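Long-range contact in beta-L-arabinobiosidase (Bacteroides thetaiotaomicron, PDB 5MQR), which probably hydrolyses glycosidic bonds in complex plant pectin, acting as a beta-L-arabinobiosidase and perhaps as a sialidase: residues N866-T874 / N882-W892. Residues are numbered along the deposited sequence; the frame is centred on the assembly and turned at random.
Sequences NTRHQFFET and NVREAIGYIPW
Phe872, on the short strand 871-872, passes Gly888 with CA atoms 4.6 Å apart, and water bridges Phe872 N to Gly888 O where the strand meets the 3-10 turn 886-889. Gly888 CA lies 3.2 Å from Phe872 O. Phe871, its CG anti to the backbone N (chi1 -153°), points its edge at the face of Tyr889, planes 78° apart, while Arg884 CB lies over one of its faces, 3.9 Å from the ring centroid. Phe872 meets the face of the Trp892 six-membered ring in an offset edge-to-face pair and takes Pro891 CG on a face. The extended Arg884 lays its guanidinium flat on the His869 ring, and Arg884 NH2 donates to an in-plane lone pair of His869 O at 2.9 Å; Glu926 pairs with NH1. Were Arg884 replaced by an alanine, His869 O would probably lose this donor and Glu926 this salt-bridge partner. His869 ND1 donates to the syn lone pair of Glu873 OE2, in the ring plane at 2.7 Å, fixing the ring's rotation. Asn866, whose OD1 accepts from His869 N in an Asx motif, donates ND2 to Asn882 OD1. Within the MGH1-like glycoside hydrolase domain, a tight beta hairpin with a G1 bulge thus packs on a 3-10 turn.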
ATOM      1  N   ASN A 866      14.798 -45.696 -12.413  1.00 36.28           N
ATOM      2  CA  ASN A 866      16.048 -46.403 -12.751  1.00 37.26           C
ATOM      3  C   ASN A 866      16.907 -46.328 -11.505  1.00 38.29           C
ATOM      4  O   ASN A 866      17.286 -45.236 -11.101  1.00 37.53           O
ATOM      5  CB  ASN A 866      16.719 -45.706 -13.948  1.00 36.59           C
ATOM      6  CG  ASN A 866      18.035 -46.327 -14.347  1.00 37.03           C
ATOM      7  OD1 ASN A 866      18.879 -46.624 -13.505  1.00 37.90           O
ATOM      8  ND2 ASN A 866      18.236 -46.486 -15.645  1.00 36.93           N
ATOM      9  N   THR A 867      17.191 -47.474 -10.886  1.00 40.28           N
ATOM     10  CA  THR A 867      17.908 -47.510  -9.602  1.00 41.80           C
ATOM     11  C   THR A 867      19.427 -47.316  -9.737  1.00 43.19           C
ATOM     12  O   THR A 867      20.068 -46.946  -8.760  1.00 43.24           O
ATOM     13  CB  THR A 867      17.634 -48.821  -8.816  1.00 42.50           C
ATOM     14  OG1 THR A 867      17.829 -49.930  -9.684  1.00 42.50           O
ATOM     15  CG2 THR A 867      16.200 -48.860  -8.270  1.00 42.30           C
ATOM     16  N   ARG A 868      20.001 -47.576 -10.916  1.00 45.26           N
ATOM     17  CA  ARG A 868      21.429 -47.288 -11.160  1.00 47.65           C
ATOM     18  C   ARG A 868      21.646 -45.768 -11.201  1.00 45.40           C
ATOM     19  O   ARG A 868      22.504 -45.245 -10.496  1.00 45.22           O
ATOM     20  CB  ARG A 868      21.965 -47.983 -12.438  1.00 51.37           C
ATOM     21  CG  ARG A 868      22.233 -49.488 -12.229  1.00 56.48           C
ATOM     22  CD  ARG A 868      22.463 -50.372 -13.483  1.00 59.76           C
ATOM     23  NE  ARG A 868      21.740 -50.007 -14.727  1.00 62.58           N
ATOM     24  CZ  ARG A 868      20.404 -50.015 -14.923  1.00 64.33           C
ATOM     25  NH1 ARG A 868      19.546 -50.321 -13.941  1.00 66.73           N
ATOM     26  NH2 ARG A 868      19.904 -49.684 -16.119  1.00 62.64           N
ATOM     27  N   HIS A 869      20.826 -45.078 -11.989  1.00 42.82           N
ATOM     28  CA  HIS A 869      20.902 -43.615 -12.129  1.00 41.31           C
ATOM     29  C   HIS A 869      20.223 -42.794 -11.029  1.00 39.47           C
ATOM     30  O   HIS A 869      20.548 -41.617 -10.851  1.00 38.93           O
ATOM     31  CB  HIS A 869      20.305 -43.184 -13.478  1.00 40.99           C
ATOM     32  CG  HIS A 869      21.167 -43.511 -14.648  1.00 41.88           C
ATOM     33  ND1 HIS A 869      20.760 -43.302 -15.948  1.00 41.99           N
ATOM     34  CD2 HIS A 869      22.416 -44.028 -14.720  1.00 42.91           C
ATOM     35  CE1 HIS A 869      21.730 -43.657 -16.770  1.00 42.54           C
ATOM     36  NE2 HIS A 869      22.739 -44.116 -16.049  1.00 43.70           N
ATOM     37  N   GLN A 870      19.260 -43.388 -10.328  1.00 38.23           N
ATOM     38  CA  GLN A 870      18.406 -42.649  -9.393  1.00 36.83           C
ATOM     39  C   GLN A 870      17.705 -41.499 -10.120  1.00 34.34           C
ATOM     40  O   GLN A 870      17.984 -40.323  -9.916  1.00 33.15           O
ATOM     41  CB  GLN A 870      19.199 -42.196  -8.160  1.00 37.65           C
ATOM     42  CG  GLN A 870      19.891 -43.345  -7.449  1.00 39.62           C
ATOM     43  CD  GLN A 870      20.629 -42.888  -6.220  1.00 40.91           C
ATOM     44  OE1 GLN A 870      20.030 -42.483  -5.220  1.00 41.54           O
ATOM     45  NE2 GLN A 870      21.941 -42.946  -6.283  1.00 42.12           N
ATOM     46  N   PHE A 871      16.788 -41.885 -10.991  1.00 33.00           N
ATOM     47  CA  PHE A 871      16.138 -40.966 -11.908  1.00 31.21           C
ATOM     48  C   PHE A 871      15.029 -41.709 -12.670  1.00 30.75           C
ATOM     49  O   PHE A 871      15.192 -42.890 -13.032  1.00 30.81           O
ATOM     50  CB  PHE A 871      17.166 -40.409 -12.907  1.00 30.75           C
ATOM     51  CG  PHE A 871      16.812 -39.071 -13.439  1.00 29.44           C
ATOM     52  CD1 PHE A 871      17.077 -37.924 -12.694  1.00 29.02           C
ATOM     53  CD2 PHE A 871      16.180 -38.946 -14.659  1.00 28.92           C
ATOM     54  CE1 PHE A 871      16.724 -36.670 -13.174  1.00 28.03           C
ATOM     55  CE2 PHE A 871      15.830 -37.696 -15.146  1.00 28.14           C
ATOM     56  CZ  PHE A 871      16.103 -36.558 -14.402  1.00 27.66           C
ATOM     57  N   PHE A 872      13.903 -41.033 -12.883  1.00 29.63           N
ATOM     58  CA  PHE A 872      12.805 -41.593 -13.656  1.00 29.70           C
ATOM     59  C   PHE A 872      13.150 -41.511 -15.116  1.00 29.73           C
ATOM     60  O   PHE A 872      13.497 -40.447 -15.608  1.00 29.28           O
ATOM     61  CB  PHE A 872      11.496 -40.841 -13.424  1.00 28.79           C
ATOM     62  CG  PHE A 872      10.895 -41.086 -12.079  1.00 28.66           C
ATOM     63  CD1 PHE A 872      10.282 -42.290 -11.800  1.00 28.94           C
ATOM     64  CD2 PHE A 872      10.928 -40.099 -11.090  1.00 28.22           C
ATOM     65  CE1 PHE A 872       9.724 -42.519 -10.558  1.00 29.14           C
ATOM     66  CE2 PHE A 872      10.351 -40.320  -9.846  1.00 28.33           C
ATOM     67  CZ  PHE A 872       9.751 -41.537  -9.582  1.00 28.83           C
ATOM     68  N   GLU A 873      13.050 -42.640 -15.802  1.00 30.64           N
ATOM     69  CA  GLU A 873      13.488 -42.748 -17.184  1.00 31.08           C
ATOM     70  C   GLU A 873      12.561 -43.656 -17.992  1.00 31.41           C
ATOM     71  O   GLU A 873      11.832 -44.489 -17.442  1.00 31.01           O
ATOM     72  CB  GLU A 873      14.921 -43.286 -17.238  1.00 31.83           C
ATOM     73  CG  GLU A 873      15.951 -42.386 -16.561  1.00 31.71           C
ATOM     74  CD  GLU A 873      17.378 -42.921 -16.640  1.00 32.54           C
ATOM     75  OE1 GLU A 873      17.610 -43.937 -17.321  1.00 32.67           O
ATOM     76  OE2 GLU A 873      18.284 -42.301 -16.018  1.00 32.84           O
ATOM     77  N   THR A 874      12.615 -43.458 -19.304  1.00 32.13           N
ATOM     78  CA  THR A 874      11.878 -44.238 -20.276  1.00 33.76           C
ATOM     79  C   THR A 874      12.281 -45.696 -20.169  1.00 36.34           C
ATOM     80  O   THR A 874      13.450 -46.007 -19.953  1.00 36.24           O
ATOM     81  CB  THR A 874      12.199 -43.765 -21.697  1.00 32.93           C
ATOM     82  OG1 THR A 874      11.759 -42.413 -21.858  1.00 31.64           O
ATOM     83  CG2 THR A 874      11.518 -44.640 -22.738  1.00 33.14           C
ATOM     84  N   ASN A 882      18.394 -45.706 -19.997  1.00 35.26           N
ATOM     85  CA  ASN A 882      19.660 -45.296 -19.394  1.00 35.92           C
ATOM     86  C   ASN A 882      20.109 -43.937 -19.900  1.00 35.10           C
ATOM     87  O   ASN A 882      21.246 -43.783 -20.352  1.00 35.27           O
ATOM     88  CB  ASN A 882      20.753 -46.337 -19.637  1.00 37.43           C
ATOM     89  CG  ASN A 882      20.516 -47.608 -18.867  1.00 38.95           C
ATOM     90  OD1 ASN A 882      20.098 -47.587 -17.704  1.00 39.22           O
ATOM     91  ND2 ASN A 882      20.803 -48.728 -19.499  1.00 39.97           N
ATOM     92  N   VAL A 883      19.172 -42.983 -19.858  1.00 34.09           N
ATOM     93  CA  VAL A 883      19.431 -41.584 -20.130  1.00 32.70           C
ATOM     94  C   VAL A 883      18.530 -40.730 -19.240  1.00 31.80           C
ATOM     95  O   VAL A 883      17.310 -40.932 -19.181  1.00 31.44           O
ATOM     96  CB  VAL A 883      19.251 -41.243 -21.633  1.00 32.52           C
ATOM     97  CG1 VAL A 883      17.859 -41.579 -22.152  1.00 32.00           C
ATOM     98  CG2 VAL A 883      19.607 -39.779 -21.896  1.00 32.10           C
ATOM     99  N   ARG A 884      19.144 -39.806 -18.512  1.00 31.15           N
ATOM    100  CA  ARG A 884      18.404 -38.843 -17.725  1.00 30.56           C
ATOM    101  C   ARG A 884      17.934 -37.732 -18.665  1.00 29.72           C
ATOM    102  O   ARG A 884      18.766 -37.061 -19.317  1.00 29.69           O
ATOM    103  CB  ARG A 884      19.262 -38.251 -16.616  1.00 30.69           C
ATOM    104  CG  ARG A 884      19.822 -39.247 -15.614  1.00 31.52           C
ATOM    105  CD  ARG A 884      20.503 -38.481 -14.496  1.00 31.65           C
ATOM    106  NE  ARG A 884      21.116 -39.332 -13.480  1.00 32.74           N
ATOM    107  CZ  ARG A 884      22.262 -40.004 -13.615  1.00 33.09           C
ATOM    108  NH1 ARG A 884      22.959 -39.967 -14.750  1.00 33.45           N
ATOM    109  NH2 ARG A 884      22.704 -40.734 -12.600  1.00 33.71           N
ATOM    110  N   GLU A 885      16.618 -37.557 -18.739  1.00 28.75           N
ATOM    111  CA  GLU A 885      16.007 -36.524 -19.593  1.00 28.10           C
ATOM    112  C   GLU A 885      15.129 -35.610 -18.754  1.00 26.74           C
ATOM    113  O   GLU A 885      14.762 -35.948 -17.640  1.00 26.20           O
ATOM    114  CB  GLU A 885      15.186 -37.169 -20.720  1.00 28.54           C
ATOM    115  CG  GLU A 885      16.014 -37.994 -21.699  1.00 29.90           C
ATOM    116  CD  GLU A 885      15.169 -38.809 -22.668  1.00 30.49           C
ATOM    117  OE1 GLU A 885      14.281 -39.582 -22.229  1.00 31.34           O
ATOM    118  OE2 GLU A 885      15.397 -38.673 -23.887  1.00 30.94           O
ATOM    119  N   ALA A 886      14.763 -34.467 -19.314  1.00 25.82           N
ATOM    120  CA  ALA A 886      13.869 -33.539 -18.618  1.00 25.55           C
ATOM    121  C   ALA A 886      12.523 -34.197 -18.316  1.00 25.57           C
ATOM    122  O   ALA A 886      11.884 -33.848 -17.306  1.00 24.58           O
ATOM    123  CB  ALA A 886      13.656 -32.268 -19.435  1.00 24.88           C
ATOM    124  N   ILE A 887      12.111 -35.143 -19.183  1.00 25.90           N
ATOM    125  CA  ILE A 887      10.850 -35.846 -18.982  1.00 26.45           C
ATOM    126  C   ILE A 887      10.820 -36.614 -17.664  1.00 26.53           C
ATOM    127  O   ILE A 887       9.758 -36.873 -17.153  1.00 26.68           O
ATOM    128  CB  ILE A 887      10.433 -36.777 -20.148  1.00 27.05           C
ATOM    129  CG1 ILE A 887      11.452 -37.898 -20.394  1.00 27.70           C
ATOM    130  CG2 ILE A 887      10.182 -35.957 -21.402  1.00 26.87           C
ATOM    131  CD1 ILE A 887      10.924 -39.022 -21.288  1.00 28.16           C
ATOM    132  N   GLY A 888      11.980 -36.955 -17.116  1.00 26.83           N
ATOM    133  CA  GLY A 888      12.059 -37.607 -15.805  1.00 27.11           C
ATOM    134  C   GLY A 888      11.597 -36.773 -14.613  1.00 26.58           C
ATOM    135  O   GLY A 888      11.433 -37.318 -13.509  1.00 26.94           O
ATOM    136  N   TYR A 889      11.430 -35.459 -14.811  1.00 25.27           N
ATOM    137  CA  TYR A 889      10.870 -34.603 -13.786  1.00 24.54           C
ATOM    138  C   TYR A 889       9.352 -34.486 -13.852  1.00 24.04           C
ATOM    139  O   TYR A 889       8.759 -34.051 -12.885  1.00 23.78           O
ATOM    140  CB  TYR A 889      11.513 -33.216 -13.808  1.00 24.09           C
ATOM    141  CG  TYR A 889      12.977 -33.210 -13.394  1.00 24.30           C
ATOM    142  CD1 TYR A 889      13.392 -33.702 -12.148  1.00 24.66           C
ATOM    143  CD2 TYR A 889      13.949 -32.692 -14.248  1.00 24.17           C
ATOM    144  CE1 TYR A 889      14.742 -33.694 -11.798  1.00 24.97           C
ATOM    145  CE2 TYR A 889      15.288 -32.678 -13.903  1.00 24.28           C
ATOM    146  CZ  TYR A 889      15.686 -33.183 -12.695  1.00 24.67           C
ATOM    147  OH  TYR A 889      17.028 -33.138 -12.408  1.00 25.02           O
ATOM    148  N   ILE A 890       8.724 -34.952 -14.932  1.00 24.18           N
ATOM    149  CA  ILE A 890       7.267 -34.830 -15.125  1.00 23.74           C
ATOM    150  C   ILE A 890       6.445 -35.524 -14.028  1.00 24.36           C
ATOM    151  O   ILE A 890       5.416 -35.007 -13.656  1.00 23.86           O
ATOM    152  CB  ILE A 890       6.835 -35.277 -16.534  1.00 23.77           C
ATOM    153  CG1 ILE A 890       7.437 -34.336 -17.588  1.00 23.54           C
ATOM    154  CG2 ILE A 890       5.323 -35.220 -16.731  1.00 23.68           C
ATOM    155  CD1 ILE A 890       7.226 -34.819 -19.016  1.00 23.81           C
ATOM    156  N   PRO A 891       6.915 -36.645 -13.446  1.00 25.04           N
ATOM    157  CA  PRO A 891       6.136 -37.156 -12.315  1.00 25.55           C
ATOM    158  C   PRO A 891       5.777 -36.097 -11.248  1.00 25.17           C
ATOM    159  O   PRO A 891       4.645 -36.113 -10.737  1.00 25.30           O
ATOM    160  CB  PRO A 891       7.038 -38.242 -11.735  1.00 26.31           C
ATOM    161  CG  PRO A 891       7.806 -38.731 -12.926  1.00 26.53           C
ATOM    162  CD  PRO A 891       8.109 -37.463 -13.681  1.00 25.71           C
ATOM    163  N   TRP A 892       6.711 -35.193 -10.933  1.00 24.30           N
ATOM    164  CA  TRP A 892       6.455 -34.116  -9.965  1.00 23.75           C
ATOM    165  C   TRP A 892       5.526 -32.991 -10.459  1.00 22.86           C
ATOM    166  O   TRP A 892       4.963 -32.267  -9.654  1.00 22.56           O
ATOM    167  CB  TRP A 892       7.757 -33.488  -9.475  1.00 23.38           C
ATOM    168  CG  TRP A 892       8.468 -34.369  -8.553  1.00 24.15           C
ATOM    169  CD1 TRP A 892       8.204 -34.549  -7.232  1.00 24.31           C
ATOM    170  CD2 TRP A 892       9.552 -35.229  -8.868  1.00 24.43           C
ATOM    171  NE1 TRP A 892       9.067 -35.444  -6.701  1.00 24.78           N
ATOM    172  CE2 TRP A 892       9.920 -35.875  -7.675  1.00 24.95           C
ATOM    173  CE3 TRP A 892      10.281 -35.482 -10.034  1.00 24.54           C
ATOM    174  CZ2 TRP A 892      10.966 -36.789  -7.608  1.00 25.58           C
ATOM    175  CZ3 TRP A 892      11.329 -36.408  -9.979  1.00 24.93           C
ATOM    176  CH2 TRP A 892      11.654 -37.051  -8.769  1.00 25.65           C
TER
HETATM  177  O   HOH W   1      20.065 -38.752 -10.868  1.00 30.17           O
HETATM  178  O   HOH W   2      14.483 -39.339 -18.066  1.00 20.58           O
HETATM  179  O   HOH W   3      13.658 -38.225 -12.319  1.00 26.34           O
HETATM  180  O   HOH W   4      14.544 -41.125 -19.970  1.00 29.64           O